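PDB 4BJ1: protein RIF2 from Saccharomyces cerevisiae, which binds RAP1 and RIF1 at telomeres and takes part in transcriptional silencing and in the regulation of telomere length. Local coordinates for residues Q255-F269 with K300-H312. Sequence-based numbering, arbitrary orientation.
Sequences QLNNKESNLAIFFEF and KIRNRLTIKNYPH
Ile-307 lies against one face of the Phe-269 ring with its CD1, a CH-pi contact with the methyl 3.9 Å from the centroid of the Phe-269 ring and shifted toward the rim. Its other branch serves two rings: CG2 meets Phe-269 CD2 and also comes up obliquely on Phe-266 CD2, 3.7 Å from Ile-307 CG2. Ile-307 turns CG1 to lie between backbone N and carbonyl carbon, which brings CD1 over the Phe-269 ring while CG2 reaches both rings. Since Phe-269 also meets the rings of Phe-273 and Tyr-279, an alanine here would probably leave Ile-307 CD1 without a face to rest on and those two rings without their neighbour. One turn back, Phe-266 swings its ring out with CG trans to the backbone N (chi1 -171°), so that Leu-305 CG sits 4.0 Å from Phe-266 CD2 over one face, while the carbonyl oxygens of Thr-306 and Tyr-310 come to the ring edge.

All this belongs to the helical AAA+ lid domain, where the chain leaving helix 294-304 runs on along helix 262-272, meeting Asn-262, Phe-266 and Phe-269; the short helical segments cross at 79°. Leu-263 continues the apolar seam, its two methyls divided between partners: CD1 meets Leu-305 CD2 at 3.6 Å, and CD2 lies beside Ile-301 CG2. Ile-301 also packs on Tyr-248 and Leu-251 of helix 243-257, and on Tyr-284 of helix 276-290.

Toward the polar border, Asn-262 lays its CB beside Leu-305 O, and its ND2 gives that oxygen a weak, bent hydrogen bond (Asn-262 ND2 to Leu-305 O 3.3 Å, 139° at the hydrogen). Gln-255 crosses Arg-302 at about a right angle, with NE2 3.8 Å from Arg-302 CG.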
loop_
_atom_site.group_PDB
_atom_site.type_symbol
_atom_site.label_atom_id
_atom_site.label_comp_id
_atom_site.label_asym_id
_atom_site.label_seq_id
_atom_site.Cartn_x
_atom_site.Cartn_y
_atom_site.Cartn_z
ATOM N N GLN A 255 21.857 12.839 -3.718
ATOM C CA GLN A 255 22.392 12.821 -2.363
ATOM C C GLN A 255 23.070 11.478 -2.077
ATOM O O GLN A 255 24.159 11.468 -1.507
ATOM C CB GLN A 255 21.309 13.144 -1.340
ATOM C CG GLN A 255 20.926 14.620 -1.365
ATOM C CD GLN A 255 21.499 15.337 -0.184
ATOM O OE1 GLN A 255 21.200 15.021 0.985
ATOM N NE2 GLN A 255 22.386 16.275 -0.464
ATOM N N LEU A 256 22.501 10.365 -2.572
ATOM C CA LEU A 256 23.102 9.043 -2.397
ATOM C C LEU A 256 24.469 8.911 -3.070
ATOM O O LEU A 256 25.300 8.152 -2.585
ATOM C CB LEU A 256 22.162 7.930 -2.866
ATOM C CG LEU A 256 21.020 7.574 -1.918
ATOM C CD1 LEU A 256 19.937 6.848 -2.648
ATOM C CD2 LEU A 256 21.514 6.752 -0.716
ATOM N N ASN A 257 24.704 9.661 -4.161
ATOM C CA ASN A 257 25.954 9.678 -4.931
ATOM C C ASN A 257 26.980 10.688 -4.409
ATOM O O ASN A 257 28.144 10.664 -4.834
ATOM C CB ASN A 257 25.659 9.920 -6.407
ATOM C CG ASN A 257 24.928 8.781 -7.073
ATOM O OD1 ASN A 257 25.005 7.615 -6.657
ATOM N ND2 ASN A 257 24.216 9.097 -8.145
ATOM N N ASN A 258 26.544 11.577 -3.498
ATOM C CA ASN A 258 27.369 12.599 -2.857
ATOM C C ASN A 258 27.809 12.001 -1.523
ATOM O O ASN A 258 27.067 12.062 -0.548
ATOM C CB ASN A 258 26.548 13.893 -2.662
ATOM C CG ASN A 258 27.261 15.079 -2.037
ATOM O OD1 ASN A 258 28.262 14.957 -1.309
ATOM N ND2 ASN A 258 26.695 16.265 -2.247
ATOM N N LYS A 259 29.002 11.397 -1.502
ATOM C CA LYS A 259 29.624 10.703 -0.368
ATOM C C LYS A 259 29.535 11.430 0.978
ATOM O O LYS A 259 29.428 10.769 2.016
ATOM C CB LYS A 259 31.101 10.376 -0.696
ATOM N N GLU A 260 29.585 12.776 0.961
ATOM C CA GLU A 260 29.573 13.586 2.178
ATOM C C GLU A 260 28.183 14.104 2.584
ATOM O O GLU A 260 28.090 15.004 3.425
ATOM C CB GLU A 260 30.584 14.747 2.072
ATOM C CG GLU A 260 32.029 14.316 1.846
ATOM C CD GLU A 260 32.733 13.702 3.040
ATOM O OE1 GLU A 260 32.349 12.584 3.455
ATOM O OE2 GLU A 260 33.676 14.343 3.559
ATOM N N SER A 261 27.106 13.524 2.031
ATOM C CA SER A 261 25.755 13.966 2.371
ATOM C C SER A 261 25.155 13.181 3.537
ATOM O O SER A 261 25.589 12.053 3.812
ATOM C CB SER A 261 24.839 13.905 1.154
ATOM O OG SER A 261 24.563 12.560 0.825
ATOM N N ASN A 262 24.134 13.776 4.200
ATOM C CA ASN A 262 23.414 13.165 5.315
ATOM C C ASN A 262 22.895 11.795 4.894
ATOM O O ASN A 262 23.162 10.810 5.593
ATOM C CB ASN A 262 22.254 14.052 5.744
ATOM C CG ASN A 262 22.651 15.230 6.577
ATOM O OD1 ASN A 262 23.565 15.976 6.249
ATOM N ND2 ASN A 262 21.934 15.451 7.653
ATOM N N LEU A 263 22.222 11.730 3.711
ATOM C CA LEU A 263 21.667 10.493 3.165
ATOM C C LEU A 263 22.730 9.433 2.875
ATOM O O LEU A 263 22.555 8.284 3.299
ATOM C CB LEU A 263 20.804 10.790 1.934
ATOM C CG LEU A 263 19.774 9.747 1.477
ATOM C CD1 LEU A 263 18.912 9.244 2.630
ATOM C CD2 LEU A 263 18.906 10.312 0.368
ATOM N N ALA A 264 23.851 9.823 2.218
ATOM C CA ALA A 264 24.968 8.916 1.905
ATOM C C ALA A 264 25.636 8.382 3.171
ATOM O O ALA A 264 25.883 7.176 3.268
ATOM C CB ALA A 264 25.985 9.606 1.029
ATOM N N ILE A 265 25.897 9.278 4.148
ATOM C CA ILE A 265 26.505 8.959 5.450
ATOM C C ILE A 265 25.567 8.019 6.225
ATOM O O ILE A 265 26.035 7.065 6.849
ATOM C CB ILE A 265 26.816 10.283 6.221
ATOM C CG1 ILE A 265 28.086 10.958 5.679
ATOM C CG2 ILE A 265 26.890 10.089 7.732
ATOM C CD1 ILE A 265 28.108 12.409 5.868
ATOM N N PHE A 266 24.243 8.278 6.150
ATOM C CA PHE A 266 23.231 7.469 6.816
ATOM C C PHE A 266 23.309 6.057 6.282
ATOM O O PHE A 266 23.324 5.116 7.070
ATOM C CB PHE A 266 21.824 8.061 6.614
ATOM C CG PHE A 266 20.750 7.409 7.458
ATOM C CD1 PHE A 266 20.044 6.305 6.987
ATOM C CD2 PHE A 266 20.430 7.914 8.716
ATOM C CE1 PHE A 266 19.076 5.686 7.777
ATOM C CE2 PHE A 266 19.435 7.309 9.497
ATOM C CZ PHE A 266 18.766 6.199 9.020
ATOM N N PHE A 267 23.419 5.916 4.945
ATOM C CA PHE A 267 23.497 4.629 4.262
ATOM C C PHE A 267 24.769 3.861 4.601
ATOM O O PHE A 267 24.713 2.631 4.684
ATOM C CB PHE A 267 23.299 4.800 2.746
ATOM C CG PHE A 267 21.857 4.645 2.298
ATOM C CD1 PHE A 267 20.880 5.555 2.700
ATOM C CD2 PHE A 267 21.474 3.577 1.491
ATOM C CE1 PHE A 267 19.547 5.383 2.321
ATOM C CE2 PHE A 267 20.147 3.416 1.106
ATOM C CZ PHE A 267 19.194 4.320 1.523
ATOM N N GLU A 268 25.902 4.571 4.848
ATOM C CA GLU A 268 27.158 3.929 5.238
ATOM C C GLU A 268 26.940 3.202 6.562
ATOM O O GLU A 268 27.390 2.067 6.698
ATOM C CB GLU A 268 28.329 4.925 5.324
ATOM N N PHE A 269 26.179 3.806 7.500
ATOM C CA PHE A 269 25.843 3.166 8.774
ATOM C C PHE A 269 24.995 1.909 8.539
ATOM O O PHE A 269 25.226 0.904 9.202
ATOM C CB PHE A 269 25.126 4.152 9.721
ATOM C CG PHE A 269 24.476 3.543 10.951
ATOM C CD1 PHE A 269 25.236 3.214 12.072
ATOM C CD2 PHE A 269 23.107 3.294 10.985
ATOM C CE1 PHE A 269 24.637 2.653 13.205
ATOM C CE2 PHE A 269 22.509 2.753 12.125
ATOM C CZ PHE A 269 23.281 2.431 13.223
ATOM N N LYS A 300 14.688 17.896 5.257
ATOM C CA LYS A 300 15.007 16.828 6.194
ATOM C C LYS A 300 15.940 15.806 5.573
ATOM O O LYS A 300 16.945 15.463 6.192
ATOM C CB LYS A 300 13.736 16.200 6.744
ATOM C CG LYS A 300 12.982 17.193 7.608
ATOM C CD LYS A 300 11.791 16.582 8.279
ATOM C CE LYS A 300 10.975 17.624 8.991
ATOM N NZ LYS A 300 9.864 16.998 9.744
ATOM N N ILE A 301 15.683 15.404 4.311
ATOM C CA ILE A 301 16.532 14.454 3.564
ATOM C C ILE A 301 17.975 15.022 3.357
ATOM O O ILE A 301 18.986 14.319 3.524
ATOM C CB ILE A 301 15.825 14.053 2.232
ATOM C CG1 ILE A 301 14.424 13.439 2.516
ATOM C CG2 ILE A 301 16.683 13.095 1.405
ATOM C CD1 ILE A 301 13.524 13.229 1.315
ATOM N N ARG A 302 18.043 16.313 3.045
ATOM C CA ARG A 302 19.283 17.028 2.788
ATOM C C ARG A 302 20.067 17.338 4.084
ATOM O O ARG A 302 21.279 17.081 4.155
ATOM C CB ARG A 302 18.943 18.322 2.018
ATOM C CG ARG A 302 19.956 18.787 0.956
ATOM C CD ARG A 302 19.348 19.690 -0.133
ATOM N NE ARG A 302 18.139 20.387 0.334
ATOM C CZ ARG A 302 17.096 20.709 -0.428
ATOM N NH1 ARG A 302 17.104 20.442 -1.731
ATOM N NH2 ARG A 302 16.040 21.312 0.105
ATOM N N ASN A 303 19.357 17.841 5.117
ATOM C CA ASN A 303 19.951 18.394 6.326
ATOM C C ASN A 303 19.618 17.749 7.676
ATOM O O ASN A 303 20.430 17.878 8.591
ATOM C CB ASN A 303 19.588 19.893 6.410
ATOM C CG ASN A 303 19.705 20.652 5.100
ATOM O OD1 ASN A 303 20.740 20.634 4.420
ATOM N ND2 ASN A 303 18.635 21.329 4.709
ATOM N N ARG A 304 18.460 17.116 7.843
ATOM C CA ARG A 304 18.111 16.594 9.166
ATOM C C ARG A 304 18.282 15.087 9.371
ATOM O O ARG A 304 18.340 14.682 10.530
ATOM C CB ARG A 304 16.679 17.002 9.554
ATOM C CG ARG A 304 16.489 18.496 9.825
ATOM C CD ARG A 304 15.551 18.753 10.997
ATOM N NE ARG A 304 16.167 18.426 12.292
ATOM C CZ ARG A 304 15.842 17.377 13.051
ATOM N NH1 ARG A 304 14.892 16.534 12.662
ATOM N NH2 ARG A 304 16.457 17.174 14.210
ATOM N N LEU A 305 18.332 14.257 8.299
ATOM C CA LEU A 305 18.450 12.786 8.420
ATOM C C LEU A 305 19.839 12.347 8.831
ATOM O O LEU A 305 20.754 12.366 8.016
ATOM C CB LEU A 305 18.030 12.071 7.120
ATOM C CG LEU A 305 17.858 10.538 7.140
ATOM C CD1 LEU A 305 16.790 10.096 8.139
ATOM C CD2 LEU A 305 17.429 10.032 5.787
ATOM N N THR A 306 19.998 11.966 10.104
ATOM C CA THR A 306 21.247 11.464 10.683
ATOM C C THR A 306 20.901 10.321 11.614
ATOM O O THR A 306 19.737 10.171 11.972
ATOM C CB THR A 306 22.016 12.557 11.426
ATOM O OG1 THR A 306 21.164 13.211 12.359
ATOM C CG2 THR A 306 22.664 13.559 10.500
ATOM N N ILE A 307 21.893 9.507 12.016
ATOM C CA ILE A 307 21.611 8.391 12.924
ATOM C C ILE A 307 21.387 8.924 14.341
ATOM O O ILE A 307 20.671 8.299 15.120
ATOM C CB ILE A 307 22.616 7.217 12.837
ATOM C CG1 ILE A 307 24.002 7.603 13.344
ATOM C CG2 ILE A 307 22.660 6.652 11.415
ATOM C CD1 ILE A 307 24.814 6.446 13.722
ATOM N N LYS A 308 21.921 10.125 14.628
ATOM C CA LYS A 308 21.743 10.827 15.895
ATOM C C LYS A 308 20.345 11.481 15.993
ATOM O O LYS A 308 19.933 11.838 17.095
ATOM C CB LYS A 308 22.866 11.856 16.110
ATOM N N ASN A 309 19.599 11.603 14.864
ATOM C CA ASN A 309 18.264 12.232 14.855
ATOM C C ASN A 309 17.091 11.307 14.572
ATOM O O ASN A 309 15.998 11.586 15.061
ATOM C CB ASN A 309 18.181 13.417 13.862
ATOM C CG ASN A 309 18.984 14.660 14.184
ATOM O OD1 ASN A 309 19.514 14.862 15.294
ATOM N ND2 ASN A 309 19.098 15.527 13.185
ATOM N N TYR A 310 17.283 10.268 13.739
ATOM C CA TYR A 310 16.206 9.386 13.293
ATOM C C TYR A 310 16.518 7.899 13.318
ATOM O O TYR A 310 17.589 7.498 12.863
ATOM C CB TYR A 310 15.817 9.757 11.853
ATOM C CG TYR A 310 15.081 11.069 11.734
ATOM C CD1 TYR A 310 13.704 11.135 11.920
ATOM C CD2 TYR A 310 15.755 12.244 11.419
ATOM C CE1 TYR A 310 13.019 12.342 11.819
ATOM C CE2 TYR A 310 15.077 13.458 11.302
ATOM C CZ TYR A 310 13.707 13.501 11.504
ATOM O OH TYR A 310 13.020 14.681 11.379
ATOM N N PRO A 311 15.563 7.028 13.711
ATOM C CA PRO A 311 14.232 7.298 14.290
ATOM C C PRO A 311 14.324 7.856 15.731
ATOM O O PRO A 311 15.426 8.026 16.243
ATOM C CB PRO A 311 13.570 5.899 14.270
ATOM C CG PRO A 311 14.490 4.993 13.491
ATOM C CD PRO A 311 15.830 5.579 13.677
ATOM N N HIS A 312 13.186 8.164 16.382
ATOM C CA HIS A 312 13.164 8.590 17.786
ATOM C C HIS A 312 11.975 7.992 18.508
ATOM O O HIS A 312 11.747 6.788 18.386
ATOM C CB HIS A 312 13.280 10.109 17.994
ATOM C CG HIS A 312 12.645 10.951 16.936
ATOM N ND1 HIS A 312 13.410 11.686 16.045
ATOM C CD2 HIS A 312 11.337 11.182 16.681
ATOM C CE1 HIS A 312 12.550 12.324 15.269
ATOM N NE2 HIS A 312 11.291 12.043 15.606
#